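Local atomic coordinates of pyrethroid hydrolase (Sphingobium faniae, PDB entry 5Y5R), a protein that hydrolyses the ester bond of pyrethroid insecticides such as permethrin and cypermethrin, releasing the alcohol and the cyclopropanecarboxylic acid. Residues A82-L87 against L98-A103. Numbering follows the deposited sequence.
Sequences ASISWL and LIYLTA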
loop_
_atom_site.group_PDB
_atom_site.type_symbol
_atom_site.label_atom_id
_atom_site.label_comp_id
_atom_site.label_asym_id
_atom_site.label_seq_id
_atom_site.Cartn_x
_atom_site.Cartn_y
_atom_site.Cartn_z
ATOM N N ALA A 82 1.016 -5.537 1.702
ATOM C CA ALA A 82 1.829 -6.733 1.922
ATOM C C ALA A 82 3.157 -6.367 2.572
ATOM O O ALA A 82 3.658 -7.096 3.434
ATOM C CB ALA A 82 2.061 -7.483 0.604
ATOM N N SER A 83 3.727 -5.229 2.187
ATOM C CA SER A 83 4.985 -4.772 2.769
ATOM C C SER A 83 4.832 -4.346 4.240
ATOM O O SER A 83 5.717 -4.620 5.061
ATOM C CB SER A 83 5.531 -3.623 1.927
ATOM O OG SER A 83 5.909 -4.114 0.644
ATOM N N ILE A 84 3.764 -3.617 4.584
ATOM C CA ILE A 84 3.667 -3.119 5.961
ATOM C C ILE A 84 3.389 -4.263 6.917
ATOM O O ILE A 84 3.747 -4.184 8.092
ATOM C CB ILE A 84 2.618 -1.997 6.143
ATOM C CG1 ILE A 84 1.205 -2.570 6.263
ATOM C CG2 ILE A 84 2.712 -0.953 5.055
ATOM C CD1 ILE A 84 0.195 -1.538 6.716
ATOM N N SER A 85 2.672 -5.304 6.464
ATOM C CA SER A 85 2.518 -6.502 7.279
ATOM C C SER A 85 3.858 -7.222 7.465
ATOM O O SER A 85 4.178 -7.721 8.551
ATOM C CB SER A 85 1.484 -7.423 6.627
ATOM O OG SER A 85 0.214 -6.797 6.535
ATOM N N TRP A 86 4.636 -7.352 6.394
ATOM C CA TRP A 86 5.927 -8.006 6.537
ATOM C C TRP A 86 6.833 -7.208 7.471
ATOM O O TRP A 86 7.438 -7.764 8.392
ATOM C CB TRP A 86 6.559 -8.196 5.160
ATOM C CG TRP A 86 7.700 -9.147 5.171
ATOM C CD1 TRP A 86 7.686 -10.452 4.795
ATOM C CD2 TRP A 86 9.046 -8.853 5.563
ATOM N NE1 TRP A 86 8.939 -11.000 4.936
ATOM C CE2 TRP A 86 9.789 -10.033 5.413
ATOM C CE3 TRP A 86 9.691 -7.705 6.036
ATOM C CZ2 TRP A 86 11.143 -10.098 5.717
ATOM C CZ3 TRP A 86 11.049 -7.773 6.331
ATOM C CH2 TRP A 86 11.748 -8.962 6.173
ATOM N N LEU A 87 6.887 -5.895 7.276
ATOM C CA LEU A 87 7.708 -5.027 8.119
ATOM C C LEU A 87 7.246 -5.029 9.571
ATOM O O LEU A 87 8.070 -5.056 10.492
ATOM C CB LEU A 87 7.652 -3.609 7.580
ATOM C CG LEU A 87 8.521 -3.316 6.357
ATOM C CD1 LEU A 87 7.973 -2.111 5.593
ATOM C CD2 LEU A 87 9.906 -3.063 6.820
ATOM N N LEU A 98 -0.518 0.567 12.004
ATOM C CA LEU A 98 -0.585 0.094 10.620
ATOM C C LEU A 98 -1.813 0.670 9.929
ATOM O O LEU A 98 -2.934 0.531 10.423
ATOM C CB LEU A 98 -0.631 -1.440 10.555
ATOM C CG LEU A 98 0.648 -2.156 11.002
ATOM C CD1 LEU A 98 0.427 -3.660 11.052
ATOM C CD2 LEU A 98 1.842 -1.825 10.091
ATOM N N ILE A 99 -1.609 1.284 8.775
ATOM C CA ILE A 99 -2.700 1.857 8.007
ATOM C C ILE A 99 -2.764 1.164 6.655
ATOM O O ILE A 99 -1.810 1.249 5.873
ATOM C CB ILE A 99 -2.509 3.363 7.814
ATOM C CG1 ILE A 99 -2.398 4.086 9.161
ATOM C CG2 ILE A 99 -3.663 3.932 7.012
ATOM C CD1 ILE A 99 -2.211 5.547 8.979
ATOM N N TYR A 100 -3.904 0.549 6.348
ATOM C CA TYR A 100 -4.130 -0.134 5.072
ATOM C C TYR A 100 -5.080 0.711 4.226
ATOM O O TYR A 100 -6.292 0.730 4.473
ATOM C CB TYR A 100 -4.680 -1.548 5.294
ATOM C CG TYR A 100 -3.747 -2.475 6.019
ATOM C CD1 TYR A 100 -3.644 -2.451 7.406
ATOM C CD2 TYR A 100 -2.956 -3.360 5.329
ATOM C CE1 TYR A 100 -2.812 -3.297 8.088
ATOM C CE2 TYR A 100 -2.104 -4.201 5.994
ATOM C CZ TYR A 100 -2.021 -4.160 7.380
ATOM O OH TYR A 100 -1.186 -5.029 8.051
ATOM N N LEU A 101 -4.545 1.375 3.207
ATOM C CA LEU A 101 -5.296 2.297 2.358
ATOM C C LEU A 101 -5.712 1.573 1.080
ATOM O O LEU A 101 -4.932 1.487 0.119
ATOM C CB LEU A 101 -4.471 3.556 2.060
ATOM C CG LEU A 101 -5.065 4.557 1.066
ATOM C CD1 LEU A 101 -6.478 5.044 1.454
ATOM C CD2 LEU A 101 -4.124 5.734 0.876
ATOM N N THR A 102 -6.987 1.156 1.047
ATOM C CA THR A 102 -7.579 0.239 0.070
ATOM C C THR A 102 -6.472 -0.715 -0.349
ATOM O O THR A 102 -6.077 -0.796 -1.522
ATOM C CB THR A 102 -8.290 1.014 -1.063
ATOM O OG1 THR A 102 -8.998 0.108 -1.921
ATOM C CG2 THR A 102 -7.336 1.923 -1.895
ATOM N N ALA A 103 -5.922 -1.394 0.653
ATOM C CA ALA A 103 -4.665 -2.119 0.564
ATOM C C ALA A 103 -4.894 -3.601 0.810
ATOM O O ALA A 103 -5.920 -4.003 1.347
ATOM C CB ALA A 103 -3.632 -1.590 1.582
#
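The ring of Tyr100 takes the methyl group CD1 of Ile84 over one face and the hydroxyl of Ser85 at its edge. The contact is buried in the alpha/beta hydrolase core. It belongs to the beta-alpha-beta unit made of strand 71-77, helix 80-90 and strand 95-101, and joins the helix to the strand that follows it. The axes of helix segment 82-87 and strand segment 98-101 run nearly antiparallel, at 165°, and approach to 9.1 Å.

Ile84 CD1 sits almost over the middle of the Tyr100 ring, 3.6 Å from its centroid and 14° off the normal. This is a CH-pi contact. The chi1 of 81° puts CG1 in the crowded position between the backbone N and the carbonyl carbon. An extended chi2 then carries CD1 out to the strand. Ile84 CD1 also meets Ile99 O at 3.5 Å and Leu98 CD2 at 3.8 Å, so it rests on three successive strand residues. Leu98 CD2 also lies against the helix backbone, 3.6 Å from Ile84 O.

An alanine in place of Tyr100 would remove the ring beneath Ile84 CD1 and would probably loosen the packing of helix on strand, besides costing Ser85 a hydrogen-bond partner. Beyond the two segments, Tyr100 packs on Tyr196 and Leu105. Thr102 OG1, further along the chain, hydrogen-bonds to OD2 of Asp202, probably a member of the charge relay system, whose side chain lies about 11 Å from that of Tyr100.

The polar end of the contact is held at two points. Ser85 OG hydrogen-bonds to Gly81 O one turn back in the helix, and, in the plane of the ring, to Tyr100 OH at 2.7 Å.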